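Local coordinates for glutaredoxin (Chlorella sorokiniana, PDB 4I2U), which binds glutathione on a thioredoxin fold and probably reduces disulfides, including mixed disulfides with glutathione, in keeping the redox balance of the cell, at residues A[15-20]-A[103-108]; A[33-38]-A[85-90]; A[63-68]-A[73-78]; A[79-84]-A[97-102]. All blocks are in the same frame, centred on the assembly; numbering follows the deposited sequence. Where two conformers were deposited one is given.

Contact 1. Residues A[15-20]-A[103-108]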
loop_
_atom_site.group_PDB
_atom_site.type_symbol
_atom_site.label_atom_id
_atom_site.label_comp_id
_atom_site.label_asym_id
_atom_site.label_seq_id
_atom_site.Cartn_x
_atom_site.Cartn_y
_atom_site.Cartn_z
ATOM N N ASN A 15 -3.401 -5.875 -8.243
ATOM C CA ASN A 15 -4.141 -5.829 -6.987
ATOM C C ASN A 15 -4.480 -4.394 -6.695
ATOM O O ASN A 15 -3.612 -3.540 -6.787
ATOM C CB ASN A 15 -3.298 -6.387 -5.854
ATOM C CG ASN A 15 -2.868 -7.796 -6.105
ATOM O OD1 ASN A 15 -3.626 -8.732 -5.849
ATOM N ND2 ASN A 15 -1.675 -7.970 -6.647
ATOM N N LYS A 16 -5.724 -4.114 -6.339
ATOM C CA LYS A 16 -6.179 -2.744 -6.189
ATOM C C LYS A 16 -5.614 -2.020 -4.977
ATOM O O LYS A 16 -5.489 -0.813 -5.005
ATOM C CB LYS A 16 -7.708 -2.720 -6.120
ATOM C CG LYS A 16 -8.403 -3.157 -7.395
ATOM C CD LYS A 16 -8.145 -2.171 -8.504
ATOM C CE LYS A 16 -8.905 -2.537 -9.760
ATOM N NZ LYS A 16 -9.473 -1.338 -10.426
ATOM N N VAL A 17 -5.344 -2.725 -3.885
ATOM C CA VAL A 17 -4.880 -2.085 -2.663
ATOM C C VAL A 17 -3.655 -2.832 -2.202
ATOM O O VAL A 17 -3.744 -4.007 -1.817
ATOM C CB VAL A 17 -5.966 -2.083 -1.575
ATOM C CG1 VAL A 17 -5.438 -1.414 -0.336
ATOM C CG2 VAL A 17 -7.205 -1.379 -2.086
ATOM N N VAL A 18 -2.501 -2.179 -2.290
ATOM C CA VAL A 18 -1.231 -2.802 -1.955
ATOM C C VAL A 18 -0.489 -1.980 -0.920
ATOM O O VAL A 18 -0.394 -0.753 -1.039
ATOM C CB VAL A 18 -0.350 -2.950 -3.223
ATOM C CG1 VAL A 18 1.010 -3.546 -2.887
ATOM C CG2 VAL A 18 -1.059 -3.809 -4.260
ATOM N N ILE A 19 0.064 -2.641 0.082
ATOM C CA ILE A 19 0.913 -1.972 1.051
ATOM C C ILE A 19 2.206 -2.767 1.180
ATOM O O ILE A 19 2.191 -3.937 1.589
ATOM C CB ILE A 19 0.195 -1.748 2.399
ATOM C CG1 ILE A 19 1.144 -1.061 3.372
ATOM C CG2 ILE A 19 -0.389 -3.050 2.987
ATOM C CD1 ILE A 19 0.438 -0.468 4.586
ATOM N N PHE A 20 3.316 -2.163 0.774
ATOM C CA PHE A 20 4.630 -2.750 1.032
ATOM C C PHE A 20 4.973 -2.365 2.450
ATOM O O PHE A 20 4.933 -1.186 2.804
ATOM C CB PHE A 20 5.660 -2.233 0.019
ATOM C CG PHE A 20 5.373 -2.701 -1.388
ATOM C CD1 PHE A 20 4.608 -1.940 -2.249
ATOM C CD2 PHE A 20 5.827 -3.933 -1.838
ATOM C CE1 PHE A 20 4.306 -2.390 -3.519
ATOM C CE2 PHE A 20 5.531 -4.393 -3.101
ATOM C CZ PHE A 20 4.772 -3.635 -3.948
ATOM N N ALA A 103 -11.557 3.054 -7.659
ATOM C CA ALA A 103 -10.877 1.809 -7.988
ATOM C C ALA A 103 -11.828 0.622 -8.026
ATOM O O ALA A 103 -11.438 -0.472 -8.425
ATOM C CB ALA A 103 -9.750 1.554 -6.991
ATOM N N GLY A 104 -13.074 0.832 -7.610
ATOM C CA GLY A 104 -14.086 -0.204 -7.671
ATOM C C GLY A 104 -14.094 -1.183 -6.511
ATOM O O GLY A 104 -14.703 -2.245 -6.606
ATOM N N VAL A 105 -13.436 -0.841 -5.412
ATOM C CA VAL A 105 -13.332 -1.751 -4.281
ATOM C C VAL A 105 -14.048 -1.246 -3.039
ATOM O O VAL A 105 -13.950 -1.858 -1.969
ATOM C CB VAL A 105 -11.844 -2.076 -3.927
ATOM C CG1 VAL A 105 -11.160 -2.753 -5.091
ATOM C CG2 VAL A 105 -11.080 -0.831 -3.480
ATOM N N LEU A 106 -14.772 -0.138 -3.184
ATOM C CA LEU A 106 -15.569 0.407 -2.093
ATOM C C LEU A 106 -16.863 0.922 -2.666
ATOM O O LEU A 106 -16.858 1.675 -3.642
ATOM C CB LEU A 106 -14.795 1.526 -1.386
ATOM C CG LEU A 106 -15.491 2.299 -0.266
ATOM C CD1 LEU A 106 -15.886 1.360 0.873
ATOM C CD2 LEU A 106 -14.588 3.404 0.252
ATOM N N LEU A 107 -17.976 0.511 -2.070
ATOM C CA LEU A 107 -19.286 1.049 -2.400
ATOM C C LEU A 107 -19.627 2.261 -1.554
ATOM O O LEU A 107 -19.137 2.409 -0.432
ATOM C CB LEU A 107 -20.361 -0.008 -2.122
ATOM C CG LEU A 107 -20.201 -1.331 -2.858
ATOM C CD1 LEU A 107 -21.225 -2.346 -2.355
ATOM C CD2 LEU A 107 -20.340 -1.127 -4.348
ATOM N N GLU A 108 -20.505 3.118 -2.072
ATOM C CA GLU A 108 -21.161 4.116 -1.250
ATOM C C GLU A 108 -22.096 3.384 -0.288
ATOM O O GLU A 108 -22.699 2.378 -0.656
ATOM C CB GLU A 108 -21.955 5.096 -2.122
ATOM C CG GLU A 108 -21.131 5.735 -3.227
ATOM C CD GLU A 108 -21.491 7.194 -3.463
ATOM O OE1 GLU A 108 -21.689 7.928 -2.469
ATOM O OE2 GLU A 108 -21.575 7.606 -4.642
#
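Lys-16 and Val-105 lean on each other with their side chains slantwise, the CG1 methyl of Val-105 resting 3.6 Å from CB of Lys-16 and as near to CG. The lysine chain kinks within this apolar stem, at chi2 (-66°), and again at chi4, which brings NZ to the backbone of the other segment, 2.9 Å from the carbonyl O of Ala-103. That ammonium group approaches with a C=O...N angle of 134° and sits 23° out of the carbonyl plane. The methyl of Ala-103 lies alongside, CB 4.3 Å from Lys-16 CD. Deeper in, the other branch of Val-105 faces the strand: CG2 meets CG2 of Val-17 at 4.2 Å, a looser touch between branched side chains. The carbonyl gripped by Lys-16 comes just before Gly-104, whose positive phi closes the helix in a Schellman motif, so the negative end of the helix dipole probably adds to the pull on the cation. NZ also has a long, weak ion pair with Asp-77. Val-17 and Val-105 both also pack on Leu-100, and the contact thus fastens the turn after helix 95-102 to the beginning of strand 17-21.

Contact 2. Residues A[33-38]-A[85-90]. With GSH (glutathione), chain B.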
loop_
_atom_site.group_PDB
_atom_site.type_symbol
_atom_site.label_atom_id
_atom_site.label_comp_id
_atom_site.label_asym_id
_atom_site.label_seq_id
_atom_site.Cartn_x
_atom_site.Cartn_y
_atom_site.Cartn_z
ATOM N N ARG A 33 -4.343 -0.338 9.438
ATOM C CA ARG A 33 -5.561 -0.043 10.186
ATOM C C ARG A 33 -6.414 0.988 9.479
ATOM O O ARG A 33 -7.644 0.904 9.493
ATOM C CB ARG A 33 -5.225 0.383 11.614
ATOM C CG ARG A 33 -4.747 -0.785 12.479
ATOM C CD ARG A 33 -4.214 -0.335 13.845
ATOM N NE ARG A 33 -3.918 -1.480 14.708
ATOM C CZ ARG A 33 -3.160 -1.434 15.804
ATOM N NH1 ARG A 33 -2.600 -0.293 16.191
ATOM N NH2 ARG A 33 -2.961 -2.545 16.515
ATOM N N ALA A 34 -5.785 1.958 8.834
ATOM C CA ALA A 34 -6.530 2.947 8.068
ATOM C C ALA A 34 -7.295 2.297 6.916
ATOM O O ALA A 34 -8.481 2.565 6.709
ATOM C CB ALA A 34 -5.588 4.015 7.541
ATOM N N LEU A 35 -6.629 1.444 6.153
ATOM C CA LEU A 35 -7.267 0.751 5.048
ATOM C C LEU A 35 -8.377 -0.192 5.534
ATOM O O LEU A 35 -9.415 -0.331 4.873
ATOM C CB LEU A 35 -6.223 -0.043 4.260
ATOM C CG LEU A 35 -5.188 0.819 3.520
ATOM C CD1 LEU A 35 -4.011 -0.025 3.123
ATOM C CD2 LEU A 35 -5.819 1.472 2.304
ATOM N N GLU A 36 -8.192 -0.798 6.702
ATOM C CA GLU A 36 -9.137 -1.780 7.221
ATOM C C GLU A 36 -10.421 -1.149 7.700
ATOM O O GLU A 36 -11.387 -1.866 7.952
ATOM C CB GLU A 36 -8.501 -2.589 8.346
ATOM C CG GLU A 36 -7.460 -3.591 7.852
ATOM C CD GLU A 36 -6.539 -4.104 8.939
ATOM O OE1 GLU A 36 -6.808 -3.853 10.130
ATOM O OE2 GLU A 36 -5.538 -4.753 8.586
ATOM N N LYS A 37 -10.478 0.173 7.801
ATOM C CA LYS A 37 -11.745 0.843 8.075
ATOM C C LYS A 37 -12.712 0.629 6.919
ATOM O O LYS A 37 -13.925 0.690 7.104
ATOM C CB LYS A 37 -11.536 2.340 8.260
ATOM C CG LYS A 37 -10.693 2.734 9.447
ATOM C CD LYS A 37 -10.393 4.228 9.402
ATOM C CE LYS A 37 -9.586 4.688 10.604
ATOM N NZ LYS A 37 -10.423 4.835 11.826
ATOM N N PHE A 38 -12.187 0.410 5.721
ATOM C CA PHE A 38 -13.007 0.387 4.510
ATOM C C PHE A 38 -13.044 -0.944 3.808
ATOM O O PHE A 38 -14.016 -1.226 3.092
ATOM C CB PHE A 38 -12.504 1.456 3.541
ATOM C CG PHE A 38 -12.382 2.803 4.171
ATOM C CD1 PHE A 38 -13.517 3.474 4.574
ATOM C CD2 PHE A 38 -11.151 3.370 4.417
ATOM C CE1 PHE A 38 -13.434 4.706 5.178
ATOM C CE2 PHE A 38 -11.061 4.615 5.021
ATOM C CZ PHE A 38 -12.202 5.280 5.404
ATOM N N ASP A 85 1.667 7.719 7.706
ATOM C CA ASP A 85 1.031 8.965 8.084
ATOM C C ASP A 85 0.147 9.472 6.951
ATOM O O ASP A 85 -0.957 9.922 7.193
ATOM C CB ASP A 85 2.067 10.015 8.441
ATOM C CG ASP A 85 2.732 9.756 9.780
ATOM O OD1 ASP A 85 2.204 8.963 10.588
ATOM O OD2 ASP A 85 3.798 10.354 9.984
ATOM N N ASP A 86 0.625 9.394 5.711
ATOM C CA ASP A 86 -0.169 9.869 4.574
ATOM C C ASP A 86 -1.452 9.069 4.437
ATOM O O ASP A 86 -2.535 9.635 4.203
ATOM C CB ASP A 86 0.598 9.752 3.249
ATOM C CG ASP A 86 1.808 10.639 3.171
ATOM O OD1 ASP A 86 1.778 11.766 3.707
ATOM O OD2 ASP A 86 2.792 10.196 2.539
ATOM N N THR A 87 -1.356 7.754 4.556
ATOM C CA THR A 87 -2.514 6.901 4.354
ATOM C C THR A 87 -3.536 7.146 5.454
ATOM O O THR A 87 -4.749 7.205 5.190
ATOM C CB THR A 87 -2.099 5.423 4.295
ATOM O OG1 THR A 87 -1.228 5.210 3.179
ATOM C CG2 THR A 87 -3.302 4.514 4.130
ATOM N N ASP A 88 -3.079 7.275 6.683
ATOM C CA ASP A 88 -3.964 7.600 7.788
ATOM C C ASP A 88 -4.659 8.947 7.577
ATOM O O ASP A 88 -5.861 9.081 7.813
ATOM C CB ASP A 88 -3.162 7.616 9.080
ATOM C CG ASP A 88 -4.023 7.832 10.280
ATOM O OD1 ASP A 88 -4.738 6.882 10.669
ATOM O OD2 ASP A 88 -3.999 8.964 10.811
ATOM N N ALA A 89 -3.914 9.948 7.133
ATOM C CA ALA A 89 -4.493 11.265 6.863
ATOM C C ALA A 89 -5.537 11.195 5.758
ATOM O O ALA A 89 -6.605 11.806 5.854
ATOM C CB ALA A 89 -3.402 12.240 6.497
ATOM N N LEU A 90 -5.251 10.444 4.704
ATOM C CA LEU A 90 -6.203 10.302 3.599
ATOM C C LEU A 90 -7.451 9.536 4.014
ATOM O O LEU A 90 -8.539 9.808 3.538
ATOM C CB LEU A 90 -5.512 9.620 2.421
ATOM C CG LEU A 90 -4.423 10.462 1.775
ATOM C CD1 LEU A 90 -3.591 9.542 0.896
ATOM C CD2 LEU A 90 -4.972 11.612 0.965
HETATM N N1 GSH B . 6.657 9.000 8.281
HETATM C CA1 GSH B . 6.897 7.730 7.580
HETATM C C1 GSH B . 5.544 7.157 7.247
HETATM O O11 GSH B . 4.539 7.803 7.599
HETATM O O12 GSH B . 5.449 6.079 6.607
HETATM C CB1 GSH B . 7.758 6.843 8.477
HETATM C CG1 GSH B . 8.164 5.529 7.818
HETATM C CD1 GSH B . 9.451 4.980 8.411
HETATM O OE1 GSH B . 10.419 5.705 8.653
HETATM N N2 GSH B . 9.502 3.676 8.613
HETATM C CA2 GSH B . 10.726 3.009 9.068
HETATM C C2 GSH B . 11.597 2.557 7.918
HETATM O O2 GSH B . 11.154 2.478 6.783
HETATM C CB2 GSH B . 10.377 1.822 9.967
HETATM S SG2 GSH B . 9.671 2.349 11.553
HETATM N N3 GSH B . 12.867 2.297 8.194
HETATM C CA3 GSH B . 13.810 2.003 7.143
HETATM C C3 GSH B . 13.658 0.635 6.523
HETATM O O31 GSH B . 12.943 -0.241 7.051
HETATM O O32 GSH B . 14.297 0.458 5.459
#
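Segments 33-38 and 85-90 come closest at Ala-34 and Asp-88, whose CA atoms are 5.3 Å apart, a spacing that a residue as small as alanine permits. CB of Ala-34 presses directly on the opposite backbone, 3.9 Å from Asp-88 CA and 4.1 Å from the carbonyl O of Thr-87. Thr-87 offers its methyl branch: with CG2 anti to the backbone N, that group sits 4.1 Å from Ala-34 CB and 4.2 Å from CG of Leu-35, whose side chain runs across it at about a right angle. The hydroxyl OG1 is bonded to the carbonyl O of Gly-83, the N-cap residue of this helix. In the thioredoxin fold this joins helix 26-36, at whose start lies the CxxC sequence (Cys-25, Cys-28) that is probably the redox motif, to helix 84-93, whose first turn receives glutathione. There the backbone N of Asp-85 donates a nearly straight bond (172°) to the carboxylate oxygen O11 of the ligand, 2.9 Å away, where the helix dipole probably adds attraction. The Asp-85 side chain reaches past that oxygen, OD2 lying 3.6 Å from glutathione N1, and OD1 forms a salt bridge with Lys-30. An alanine here would keep the backbone bond to glutathione but is likely to leave Lys-30 without its mate and the ligand's amino end without the protein carboxylate beside it. Phe-38, four residues on from Ala-34, packs on Glu-97 and Leu-100 of helix 95-102.

Contact 3. Residues A[63-68]-A[73-78]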
loop_
_atom_site.group_PDB
_atom_site.type_symbol
_atom_site.label_atom_id
_atom_site.label_comp_id
_atom_site.label_asym_id
_atom_site.label_seq_id
_atom_site.Cartn_x
_atom_site.Cartn_y
_atom_site.Cartn_z
ATOM N N LEU A 63 12.294 2.983 -4.041
ATOM C CA LEU A 63 12.956 4.284 -4.077
ATOM C C LEU A 63 12.891 4.847 -5.503
ATOM O O LEU A 63 12.566 6.031 -5.726
ATOM C CB LEU A 63 14.399 4.135 -3.628
ATOM C CG LEU A 63 15.312 5.340 -3.830
ATOM C CD1 LEU A 63 14.810 6.577 -3.104
ATOM C CD2 LEU A 63 16.709 4.976 -3.380
ATOM N N GLU A 64 13.188 4.009 -6.492
ATOM C CA GLU A 64 13.119 4.451 -7.878
ATOM C C GLU A 64 11.711 4.856 -8.282
ATOM O O GLU A 64 11.518 5.878 -8.963
ATOM C CB GLU A 64 13.639 3.357 -8.811
ATOM C CG GLU A 64 15.091 2.995 -8.617
ATOM C CD GLU A 64 15.528 1.978 -9.624
ATOM O OE1 GLU A 64 15.257 0.787 -9.421
ATOM O OE2 GLU A 64 16.119 2.367 -10.649
ATOM N N LEU A 65 10.708 4.085 -7.901
ATOM C CA LEU A 65 9.352 4.333 -8.367
ATOM C C LEU A 65 8.682 5.464 -7.617
ATOM O O LEU A 65 7.913 6.220 -8.213
ATOM C CB LEU A 65 8.527 3.052 -8.230
ATOM C CG LEU A 65 7.093 3.127 -8.744
ATOM C CD1 LEU A 65 7.018 3.594 -10.198
ATOM C CD2 LEU A 65 6.407 1.772 -8.543
ATOM N N THR A 66 8.960 5.586 -6.322
ATOM C CA THR A 66 8.184 6.482 -5.454
ATOM C C THR A 66 8.959 7.640 -4.848
ATOM O O THR A 66 8.339 8.586 -4.369
ATOM C CB THR A 66 7.515 5.742 -4.269
ATOM O OG1 THR A 66 8.494 5.453 -3.251
ATOM C CG2 THR A 66 6.795 4.464 -4.727
ATOM N N GLY A 67 10.287 7.578 -4.833
ATOM C CA GLY A 67 11.069 8.648 -4.234
ATOM C C GLY A 67 11.585 8.375 -2.847
ATOM O O GLY A 67 12.329 9.183 -2.309
ATOM N N GLY A 68 11.223 7.244 -2.263
ATOM C CA GLY A 68 11.699 6.893 -0.932
ATOM C C GLY A 68 11.710 5.387 -0.731
ATOM O O GLY A 68 11.002 4.672 -1.422
ATOM N N ARG A 73 4.865 1.667 1.822
ATOM C CA ARG A 73 4.575 2.346 0.566
ATOM C C ARG A 73 3.257 1.786 0.080
ATOM O O ARG A 73 3.125 0.594 -0.151
ATOM C CB ARG A 73 5.693 2.151 -0.464
ATOM C CG ARG A 73 7.069 2.630 0.001
ATOM C CD ARG A 73 7.355 4.079 -0.354
ATOM N NE ARG A 73 8.240 4.748 0.592
ATOM C CZ ARG A 73 8.642 6.004 0.463
ATOM N NH1 ARG A 73 8.300 6.712 -0.613
ATOM N NH2 ARG A 73 9.402 6.550 1.397
ATOM N N VAL A 74 2.255 2.655 -0.005
ATOM C CA VAL A 74 0.870 2.256 -0.264
ATOM C C VAL A 74 0.453 2.684 -1.666
ATOM O O VAL A 74 0.717 3.823 -2.094
ATOM C CB VAL A 74 -0.059 2.874 0.782
ATOM C CG1 VAL A 74 -1.486 2.440 0.576
ATOM C CG2 VAL A 74 0.422 2.504 2.191
ATOM N N PHE A 75 -0.205 1.761 -2.368
ATOM C CA PHE A 75 -0.651 1.976 -3.743
ATOM C C PHE A 75 -2.130 1.621 -3.873
ATOM O O PHE A 75 -2.569 0.554 -3.408
ATOM C CB PHE A 75 0.127 1.099 -4.714
ATOM C CG PHE A 75 1.583 1.399 -4.799
ATOM C CD1 PHE A 75 2.467 0.947 -3.838
ATOM C CD2 PHE A 75 2.075 2.098 -5.887
ATOM C CE1 PHE A 75 3.817 1.196 -3.958
ATOM C CE2 PHE A 75 3.425 2.356 -6.001
ATOM C CZ PHE A 75 4.299 1.893 -5.047
ATOM N N ILE A 76 -2.909 2.515 -4.482
ATOM C CA ILE A 76 -4.318 2.276 -4.756
ATOM C C ILE A 76 -4.482 2.271 -6.268
ATOM O O ILE A 76 -4.230 3.273 -6.939
ATOM C CB ILE A 76 -5.208 3.383 -4.158
ATOM C CG1 ILE A 76 -4.936 3.593 -2.661
ATOM C CG2 ILE A 76 -6.666 3.059 -4.419
ATOM C CD1 ILE A 76 -5.137 2.364 -1.781
ATOM N N ASP A 77 -4.866 1.133 -6.812
ATOM C CA ASP A 77 -5.023 0.955 -8.256
ATOM C C ASP A 77 -3.768 1.393 -9.010
ATOM O O ASP A 77 -3.833 1.993 -10.088
ATOM C CB ASP A 77 -6.253 1.713 -8.760
ATOM C CG ASP A 77 -6.946 1.027 -9.935
ATOM O OD1 ASP A 77 -6.447 -0.018 -10.415
ATOM O OD2 ASP A 77 -7.984 1.561 -10.352
ATOM N N GLY A 78 -2.612 1.079 -8.449
ATOM C CA GLY A 78 -1.338 1.397 -9.073
ATOM C C GLY A 78 -0.764 2.755 -8.714
ATOM O O GLY A 78 0.407 3.016 -9.011
#
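Where helix 55-66 of the thioredoxin fold turns toward strand 73-76, ahead of the loop that lends Val-71 N to glutathione, Thr-66 meets both Arg-73 and Phe-75. Its chi1 of 77° parts the two branches. CG2 lies 3.6 Å from CZ of Phe-75, and CD2 of Leu-65 adds a second touch to that ring, 4.0 Å from CE2. OG1 takes a weak, bent bond from Arg-73 NH1 (2.9 Å, 125°) in the conformer described, while its firmer bond goes to Leu-62 O. Gly-68 lies against one guanidinium face, its O 3.3 Å above the centre, stacked over the plane and not hydrogen-bonded. NE is bonded to Ser-70 O. A valine in place of Thr-66 would probably leave Leu-62 O and Arg-73 NH1 without the hydroxyl they share. The oxygens round the guanidinium probably offset its positive charge and help fix its place, with the Arg-73 side chain about 7 Å from glutathione.

Contact 4. Residues A[79-84]-A[97-102]. With GSH (glutathione), chain B.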
loop_
_atom_site.group_PDB
_atom_site.type_symbol
_atom_site.label_atom_id
_atom_site.label_comp_id
_atom_site.label_asym_id
_atom_site.label_seq_id
_atom_site.Cartn_x
_atom_site.Cartn_y
_atom_site.Cartn_z
ATOM N N GLN A 79 -1.548 3.610 -8.055
ATOM C CA GLN A 79 -1.111 4.952 -7.710
ATOM C C GLN A 79 -0.487 4.994 -6.326
ATOM O O GLN A 79 -1.155 4.700 -5.319
ATOM C CB GLN A 79 -2.289 5.915 -7.765
ATOM C CG GLN A 79 -1.883 7.326 -7.447
ATOM C CD GLN A 79 -3.025 8.306 -7.535
ATOM O OE1 GLN A 79 -4.193 7.934 -7.716
ATOM N NE2 GLN A 79 -2.693 9.584 -7.438
ATOM N N PHE A 80 0.780 5.385 -6.235
ATOM C CA PHE A 80 1.422 5.591 -4.947
ATOM C C PHE A 80 0.777 6.740 -4.198
ATOM O O PHE A 80 0.663 7.846 -4.736
ATOM C CB PHE A 80 2.905 5.882 -5.167
ATOM C CG PHE A 80 3.638 6.236 -3.915
ATOM C CD1 PHE A 80 3.763 5.318 -2.894
ATOM C CD2 PHE A 80 4.219 7.479 -3.748
ATOM C CE1 PHE A 80 4.433 5.629 -1.738
ATOM C CE2 PHE A 80 4.901 7.776 -2.573
ATOM C CZ PHE A 80 4.991 6.851 -1.584
ATOM N N ILE A 81 0.325 6.493 -2.968
ATOM C CA ILE A 81 -0.333 7.538 -2.192
ATOM C C ILE A 81 0.456 7.974 -0.963
ATOM O O ILE A 81 0.041 8.893 -0.256
ATOM C CB ILE A 81 -1.772 7.155 -1.767
ATOM C CG1 ILE A 81 -1.791 5.950 -0.834
ATOM C CG2 ILE A 81 -2.638 6.904 -2.999
ATOM C CD1 ILE A 81 -3.132 5.774 -0.102
ATOM N N GLY A 82 1.594 7.347 -0.697
ATOM C CA GLY A 82 2.441 7.749 0.411
ATOM C C GLY A 82 2.694 6.650 1.410
ATOM O O GLY A 82 2.530 5.470 1.118
ATOM N N GLY A 83 3.154 7.069 2.583
ATOM C CA GLY A 83 3.454 6.159 3.670
ATOM C C GLY A 83 2.336 6.042 4.683
ATOM O O GLY A 83 1.145 6.211 4.352
ATOM N N GLY A 84 2.685 5.711 5.919
ATOM C CA GLY A 84 1.677 5.422 6.923
ATOM C C GLY A 84 0.932 6.655 7.390
ATOM O O GLY A 84 -0.310 6.635 7.491
ATOM N N GLU A 97 -11.215 7.249 0.612
ATOM C CA GLU A 97 -12.484 6.663 0.201
ATOM C C GLU A 97 -12.798 6.991 -1.248
ATOM O O GLU A 97 -13.274 6.142 -1.981
ATOM C CB GLU A 97 -13.622 7.156 1.094
ATOM C CG GLU A 97 -13.648 6.511 2.451
ATOM C CD GLU A 97 -14.504 7.286 3.413
ATOM O OE1 GLU A 97 -14.004 8.240 4.033
ATOM O OE2 GLU A 97 -15.701 6.953 3.540
ATOM N N VAL A 98 -12.552 8.224 -1.674
ATOM C CA VAL A 98 -12.778 8.574 -3.069
ATOM C C VAL A 98 -11.930 7.681 -3.971
ATOM O O VAL A 98 -12.420 7.143 -4.964
ATOM C CB VAL A 98 -12.464 10.070 -3.346
ATOM C CG1 VAL A 98 -12.485 10.373 -4.857
ATOM C CG2 VAL A 98 -13.444 10.966 -2.601
ATOM N N MET A 99 -10.656 7.518 -3.640
ATOM C CA MET A 99 -9.795 6.660 -4.448
ATOM C C MET A 99 -10.246 5.217 -4.472
ATOM O O MET A 99 -10.201 4.554 -5.518
ATOM C CB MET A 99 -8.355 6.735 -3.957
ATOM C CG MET A 99 -7.727 8.083 -4.256
ATOM S SD MET A 99 -5.975 8.196 -3.936
ATOM C CE MET A 99 -6.025 8.163 -2.206
ATOM N N LEU A 100 -10.674 4.707 -3.329
ATOM C CA LEU A 100 -11.137 3.320 -3.261
ATOM C C LEU A 100 -12.425 3.120 -4.048
ATOM O O LEU A 100 -12.580 2.105 -4.729
ATOM C CB LEU A 100 -11.324 2.903 -1.809
ATOM C CG LEU A 100 -10.069 2.823 -0.936
ATOM C CD1 LEU A 100 -10.466 2.559 0.486
ATOM C CD2 LEU A 100 -9.114 1.738 -1.405
ATOM N N ARG A 101 -13.337 4.075 -3.980
ATOM C CA ARG A 101 -14.544 3.977 -4.788
ATOM C C ARG A 101 -14.196 4.042 -6.277
ATOM O O ARG A 101 -14.722 3.272 -7.084
ATOM C CB ARG A 101 -15.541 5.074 -4.422
ATOM C CG ARG A 101 -16.200 4.850 -3.074
ATOM C CD ARG A 101 -17.425 5.735 -2.823
ATOM N NE ARG A 101 -17.042 7.134 -2.684
ATOM C CZ ARG A 101 -16.779 7.755 -1.530
ATOM N NH1 ARG A 101 -16.891 7.150 -0.351
ATOM N NH2 ARG A 101 -16.415 9.013 -1.571
ATOM N N ASN A 102 -13.284 4.934 -6.657
ATOM C CA ASN A 102 -12.908 5.032 -8.063
ATOM C C ASN A 102 -12.254 3.742 -8.555
ATOM O O ASN A 102 -12.385 3.375 -9.732
ATOM C CB ASN A 102 -11.954 6.202 -8.291
ATOM C CG ASN A 102 -12.635 7.544 -8.177
ATOM O OD1 ASN A 102 -13.863 7.636 -8.199
ATOM N ND2 ASN A 102 -11.838 8.595 -8.045
HETATM N N1 GSH B . 6.657 9.000 8.281
HETATM C CA1 GSH B . 6.897 7.730 7.580
HETATM C C1 GSH B . 5.544 7.157 7.247
HETATM O O11 GSH B . 4.539 7.803 7.599
HETATM O O12 GSH B . 5.449 6.079 6.607
HETATM C CB1 GSH B . 7.758 6.843 8.477
HETATM C CG1 GSH B . 8.164 5.529 7.818
HETATM C CD1 GSH B . 9.451 4.980 8.411
HETATM O OE1 GSH B . 10.419 5.705 8.653
HETATM N N2 GSH B . 9.502 3.676 8.613
HETATM C CA2 GSH B . 10.726 3.009 9.068
HETATM C C2 GSH B . 11.597 2.557 7.918
HETATM O O2 GSH B . 11.154 2.478 6.783
HETATM C CB2 GSH B . 10.377 1.822 9.967
HETATM S SG2 GSH B . 9.671 2.349 11.553
HETATM N N3 GSH B . 12.867 2.297 8.194
HETATM C CA3 GSH B . 13.810 2.003 7.143
HETATM C C3 GSH B . 13.658 0.635 6.523
HETATM O O31 GSH B . 12.943 -0.241 7.051
HETATM O O32 GSH B . 14.297 0.458 5.459
#
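Met-99 bends back at its last torsion (chi3 -71°) and so lays both SD and CE against the CG2 branch of Ile-81. That branch faces the helix because Ile-81 tucks CG1 between its backbone N and carbonyl carbon, chi1 64°. Sulfur and terminal methyl touch the same branch, SD and CE each 3.7 Å from Ile-81 CG2. This is the outer edge of the four-stranded thioredoxin-fold sheet: strand 79-82 is the second arm of a hairpin with strand 73-76, and helix 95-102 packs on one face of it. Gln-79, two residues back and on the same side, stretches out and crosses the methionine at about a right angle, its OE1 no nearer than 4.2 Å to SD. The contact is therefore a small apolar patch under one long side chain, near the surface. Ile-81 also touches Thr-87 and Leu-90, and is thus wedged between helices 84-93 and 95-102. Beyond it the strand runs into three glycines, the last two of which belong to the glutathione site. Gly-82 has backbone angles that suit glycine alone. Gly-83 takes the N-cap position of the next helix, with its N bonded to Asp-86 OD2, and a CB on it would clash with the ligand carboxylate. Gly-84 N then donates to O12 of that carboxylate at 2.9 Å, with an N-H...O angle of 164°.

In the fold
From the N terminus, contact 1 opens at strand 17-21 and closes only at the turn after helix 95-102, so the other three contacts nest within its loop. Contact 2 opens next, on helix 26-36, and closes on helix 84-93; contact 3, the short link from helix 55-66 to strand 73-76, lies inside it. Contact 4 starts after contact 3 has closed and ends beyond contact 2, which it crosses. Contacts 1, 3 and 4 all reach the same sheet, through neighbouring strands 17-21, 73-76 and 79-82, while contact 2 joins two helices. Contacts 2 and 4 both touch glutathione, through successive residues at the start of helix 84-93.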